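Local coordinates for protein thiamine pyrophosphokinase (Candida albicans, PDB 2G9Z) that catalyses the transfer of pyrophosphate from ATP to thiamine, forming thiamine pyrophosphate, the active form of vitamin B1, at residues A[241-245]-A[246-250]; A[294-297]-A[298-302]. All coordinates share one frame; numbering follows the deposited sequence.

Interaction 1: A[241-245]-A[246-250]; sequences FITTN and DIIFL
Phe241 and Ile248 face each other as an antiparallel hydrogen-bonded pair, and both backbone bonds are present: Phe241 N to Ile248 O at 2.8 Å and Ile248 N to Phe241 O at 2.7 Å. Ile242 and Ile247 follow as the non-hydrogen-bonded pair. The ladder closes with Thr243 N donating to Asp246 O (2.7 Å), nearly in line with the carbonyl bond (C=O...N 171°).

The polar side-chain contacts centre on Thr243. With its chi1 at 78°, OG1 lies between the backbone N and the carbonyl carbon and reaches forward across the turn, where it accepts from Asp246 N (2.8 Å) and Asn245 N (3.0 Å); the second bond is the more bent, 137° at the hydrogen. The bond from Asn245 N makes an ST turn. Asp246 OD1 also approaches this hydroxyl, while OD2 takes the backbone N of Phe217 of the second subunit, so one carboxylate faces both the turn and the subunit interface.

Apolar contacts divide between the two faces of the hairpin. Phe241 CB meets Ile248 CB at 3.9 Å, on the face where Phe241 also packs on helix 217-233. On the opposite face, Ile242 CG1 lies 4.3 Å from Ile247 CG1.

The arrangement is that of a tight beta hairpin, here joining strands 237-242 and 246-251 within the large mixed sheet.

Interaction 2: A[294-297]-A[298-302]; sequences YGLK and YDMRN. With VNP (3-[(4-amino-2-methylpyrimidin-5-yl)methyl]-5-(2-{[hydroxy(phosphonoamino)phosphoryl]oxy}ethyl)-4-methyl-1,3-thiazol-3-I um), chain N.
Tyr298 and Lys297 meet where a tight turn of the vitamin B1-binding domain leads into strand 298-301, whose Tyr298 and Met300 line the thiamine-analogue pocket. Lys297 CG lies over one face of the Tyr298 ring, 3.4 Å from CE2. On the opposite face the bridging carbon C7A of VNP sits 3.4 Å above the plane, offset toward the rim, so the ring is held between lysine methylene and ligand. Its OH bonds to Gln151 OE1 of the second subunit, tying this wall of the pocket to the partner chain.

Asp299 comes next and grips the loop backbone with both carboxylate oxygens. OD2 accepts from Gly295 N (2.9 Å) in a nearly straight bond through its syn lone pair, whereas OD1 accepts from Leu296 N at 2.7 Å, met from 37° out of the carboxylate plane. Ser293 OG and Gln27 NE2 add further bonds to OD1 and OD2 respectively, fixing the group's rotation. Gly295, one of the residues so gripped, has backbone angles at which a CB would be jammed against the carbonyl O of Tyr294.

Met300 serves both loop and ligand: CG is 3.8 Å from VNP CM2, while the bend at chi3 (-79°) brings CE to 3.9 Å from Leu296 CD1.

At Arg301 the side chain crosses that of Tyr294 at a slant, with guanidinium and ring planes 29° apart, while NE donates to Ser293 O. Tyr294 CE1 stands over the centre of the guanidinium, 3.4 Å above its plane.

The hairpin of interaction 1 comes first in the sequence and the turn of interaction 2 later; their centres are 21 Å apart and their nearest atoms about 9 Å, so the two do not meet. The hairpin of 241-250 belongs to the mixed sheet, in which strand 237-242 ends the parallel run and strand 246-251 leads to strands 331-336, 277-281 and 315-316. Residues 294-302 belong to the vitamin B1-binding domain and run from the end of strand 289-294, in the five-stranded sheet, through the turn into strand 298-301, which pairs with 23-26. Leu296 and Met300 nonetheless touch strands 277-281 and 315-316 of the mixed sheet. Both contacts also reach the second subunit, consistent with a ligand pocket assembled from both chains.

Interaction 1: A[241-245]-A[246-250]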
# COMPACT_ATOMS: atom_id res chain seq x y z
N PHE A 241 -3.95 -8.92 8.10
CA PHE A 241 -3.03 -7.81 8.33
C PHE A 241 -3.84 -6.80 9.11
O PHE A 241 -4.89 -6.33 8.65
CB PHE A 241 -2.59 -7.17 7.01
CG PHE A 241 -1.63 -8.00 6.22
CD1 PHE A 241 -0.31 -8.17 6.64
CD2 PHE A 241 -2.03 -8.60 5.03
CE1 PHE A 241 0.59 -8.92 5.89
CE2 PHE A 241 -1.14 -9.36 4.27
CZ PHE A 241 0.17 -9.52 4.70
N ILE A 242 -3.39 -6.48 10.32
CA ILE A 242 -4.09 -5.49 11.12
C ILE A 242 -3.22 -4.25 11.12
O ILE A 242 -2.06 -4.30 11.54
CB ILE A 242 -4.30 -5.98 12.57
CG1 ILE A 242 -5.28 -7.15 12.58
CG2 ILE A 242 -4.84 -4.83 13.43
CD1 ILE A 242 -5.50 -7.75 13.96
N THR A 243 -3.76 -3.15 10.62
CA THR A 243 -3.00 -1.91 10.56
C THR A 243 -3.64 -0.86 11.44
O THR A 243 -4.60 -1.13 12.15
CB THR A 243 -2.94 -1.35 9.12
OG1 THR A 243 -4.19 -0.71 8.80
CG2 THR A 243 -2.70 -2.48 8.13
N THR A 244 -3.09 0.35 11.38
CA THR A 244 -3.60 1.46 12.16
C THR A 244 -4.97 1.88 11.64
O THR A 244 -5.82 2.36 12.40
CB THR A 244 -2.64 2.66 12.08
OG1 THR A 244 -1.38 2.30 12.64
CG2 THR A 244 -3.21 3.85 12.84
N ASN A 245 -5.19 1.68 10.35
CA ASN A 245 -6.44 2.09 9.72
C ASN A 245 -7.44 0.99 9.43
O ASN A 245 -8.65 1.23 9.43
CB ASN A 245 -6.11 2.82 8.42
CG ASN A 245 -5.13 3.96 8.64
OD1 ASN A 245 -5.50 5.00 9.19
ND2 ASN A 245 -3.88 3.75 8.24
N ASP A 246 -6.95 -0.22 9.19
CA ASP A 246 -7.84 -1.30 8.82
C ASP A 246 -7.32 -2.72 9.04
O ASP A 246 -6.26 -2.94 9.61
CB ASP A 246 -8.19 -1.14 7.34
CG ASP A 246 -6.96 -0.86 6.48
OD1 ASP A 246 -5.94 -1.56 6.66
OD2 ASP A 246 -7.00 0.04 5.62
N ILE A 247 -8.12 -3.67 8.58
CA ILE A 247 -7.78 -5.08 8.62
C ILE A 247 -7.84 -5.50 7.15
O ILE A 247 -8.77 -5.13 6.42
CB ILE A 247 -8.76 -5.91 9.46
CG1 ILE A 247 -8.27 -7.35 9.55
CG2 ILE A 247 -10.17 -5.84 8.87
CD1 ILE A 247 -8.95 -8.17 10.63
N ILE A 248 -6.83 -6.25 6.72
CA ILE A 248 -6.72 -6.67 5.33
C ILE A 248 -6.63 -8.18 5.26
O ILE A 248 -5.87 -8.80 6.00
CB ILE A 248 -5.47 -6.02 4.70
CG1 ILE A 248 -5.55 -4.51 4.91
CG2 ILE A 248 -5.36 -6.38 3.22
CD1 ILE A 248 -4.29 -3.76 4.51
N PHE A 249 -7.43 -8.77 4.38
CA PHE A 249 -7.45 -10.21 4.24
C PHE A 249 -7.80 -10.60 2.82
O PHE A 249 -8.11 -9.75 1.98
CB PHE A 249 -8.44 -10.85 5.22
CG PHE A 249 -9.80 -10.22 5.20
CD1 PHE A 249 -10.04 -9.02 5.87
CD2 PHE A 249 -10.85 -10.81 4.50
CE1 PHE A 249 -11.30 -8.42 5.83
CE2 PHE A 249 -12.11 -10.22 4.45
CZ PHE A 249 -12.33 -9.02 5.11
N LEU A 250 -7.79 -11.90 2.57
CA LEU A 250 -8.07 -12.38 1.23
C LEU A 250 -9.43 -13.02 1.09
O LEU A 250 -9.84 -13.83 1.93
CB LEU A 250 -6.98 -13.37 0.82
CG LEU A 250 -6.79 -13.67 -0.67
CD1 LEU A 250 -6.31 -12.41 -1.38
CD2 LEU A 250 -5.78 -14.80 -0.85

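Interaction 2: A[294-297]-A[298-302]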
# COMPACT_ATOMS: atom_id res chain seq x y z
N TYR A 294 -23.32 -8.86 -1.87
CA TYR A 294 -24.64 -8.71 -1.25
C TYR A 294 -24.37 -8.19 0.16
O TYR A 294 -23.81 -8.91 0.99
CB TYR A 294 -25.34 -10.07 -1.19
CG TYR A 294 -25.36 -10.79 -2.51
CD1 TYR A 294 -26.38 -10.58 -3.44
CD2 TYR A 294 -24.31 -11.64 -2.87
CE1 TYR A 294 -26.36 -11.20 -4.69
CE2 TYR A 294 -24.28 -12.25 -4.11
CZ TYR A 294 -25.30 -12.03 -5.02
OH TYR A 294 -25.25 -12.64 -6.25
N GLY A 295 -24.73 -6.94 0.42
CA GLY A 295 -24.49 -6.39 1.74
C GLY A 295 -23.57 -5.18 1.77
O GLY A 295 -23.39 -4.57 2.82
N LEU A 296 -22.98 -4.83 0.64
CA LEU A 296 -22.13 -3.64 0.60
C LEU A 296 -22.99 -2.46 0.16
O LEU A 296 -24.01 -2.66 -0.51
CB LEU A 296 -20.97 -3.85 -0.38
CG LEU A 296 -20.06 -5.03 -0.05
CD1 LEU A 296 -18.90 -5.08 -1.04
CD2 LEU A 296 -19.54 -4.90 1.38
N LYS A 297 -22.60 -1.25 0.56
CA LYS A 297 -23.34 -0.05 0.21
C LYS A 297 -23.47 0.06 -1.31
O LYS A 297 -24.53 0.42 -1.83
CB LYS A 297 -22.62 1.19 0.76
CG LYS A 297 -23.31 2.52 0.49
CD LYS A 297 -24.63 2.66 1.23
CE LYS A 297 -25.29 4.00 0.92
NZ LYS A 297 -26.62 4.12 1.59
N TYR A 298 -22.40 -0.26 -2.01
CA TYR A 298 -22.40 -0.24 -3.47
C TYR A 298 -22.16 -1.68 -3.89
O TYR A 298 -21.03 -2.09 -4.17
CB TYR A 298 -21.30 0.69 -3.98
CG TYR A 298 -21.45 2.09 -3.43
CD1 TYR A 298 -22.26 3.04 -4.07
CD2 TYR A 298 -20.83 2.46 -2.23
CE1 TYR A 298 -22.45 4.30 -3.52
CE2 TYR A 298 -21.03 3.71 -1.68
CZ TYR A 298 -21.83 4.63 -2.32
OH TYR A 298 -22.03 5.87 -1.74
N ASP A 299 -23.23 -2.47 -3.88
CA ASP A 299 -23.16 -3.87 -4.24
C ASP A 299 -22.89 -4.04 -5.71
O ASP A 299 -23.42 -3.30 -6.54
CB ASP A 299 -24.44 -4.62 -3.86
CG ASP A 299 -24.40 -5.19 -2.44
OD1 ASP A 299 -23.28 -5.54 -1.98
OD2 ASP A 299 -25.47 -5.29 -1.80
N MET A 300 -22.07 -5.03 -6.03
CA MET A 300 -21.70 -5.30 -7.41
C MET A 300 -22.32 -6.59 -7.91
O MET A 300 -22.54 -7.53 -7.15
CB MET A 300 -20.17 -5.38 -7.51
CG MET A 300 -19.45 -4.07 -7.21
SD MET A 300 -17.77 -4.28 -6.52
CE MET A 300 -18.16 -4.64 -4.83
N ARG A 301 -22.63 -6.62 -9.20
CA ARG A 301 -23.18 -7.81 -9.82
C ARG A 301 -22.44 -7.94 -11.15
O ARG A 301 -22.47 -7.03 -11.97
CB ARG A 301 -24.69 -7.66 -10.05
CG ARG A 301 -25.49 -7.48 -8.75
CD ARG A 301 -25.18 -8.60 -7.76
NE ARG A 301 -25.42 -8.19 -6.38
CZ ARG A 301 -26.63 -7.98 -5.85
NH1 ARG A 301 -27.72 -8.14 -6.60
NH2 ARG A 301 -26.73 -7.59 -4.59
N ASN A 302 -21.74 -9.06 -11.32
CA ASN A 302 -20.98 -9.31 -12.54
C ASN A 302 -20.09 -8.12 -12.89
O ASN A 302 -19.89 -7.79 -14.06
CB ASN A 302 -21.94 -9.60 -13.70
CG ASN A 302 -22.80 -10.83 -13.43
OD1 ASN A 302 -22.29 -11.93 -13.26
ND2 ASN A 302 -24.11 -10.63 -13.39
O2G VNP N . -15.65 8.95 1.48
PG VNP N . -14.10 8.61 1.72
O3G VNP N . -13.93 7.21 2.15
O1G VNP N . -13.59 9.64 2.85
N3B VNP N . -13.28 8.94 0.35
PB VNP N . -13.88 10.19 -0.50
O2B VNP N . -12.92 10.52 -1.57
O1B VNP N . -14.24 11.26 0.46
O1 VNP N . -15.24 9.61 -1.14
C7 VNP N . -15.29 8.50 -2.05
C12 VNP N . -16.51 8.72 -2.93
C11 VNP N . -16.89 7.60 -3.91
C10 VNP N . -17.58 6.38 -3.30
CM4 VNP N . -18.48 6.46 -2.07
S1 VNP N . -15.54 6.78 -4.83
C9 VNP N . -16.40 5.26 -4.90
N5 VNP N . -17.32 5.23 -3.93
C7A VNP N . -17.96 3.97 -3.49
C5A VNP N . -18.04 2.91 -4.59
C6A VNP N . -17.37 1.72 -4.34
N1A VNP N . -17.45 0.70 -5.18
C2A VNP N . -18.18 0.79 -6.30
CM2 VNP N . -18.28 -0.42 -7.23
N3A VNP N . -18.83 1.92 -6.59
C4A VNP N . -18.78 2.98 -5.76
N4A VNP N . -19.45 4.08 -6.09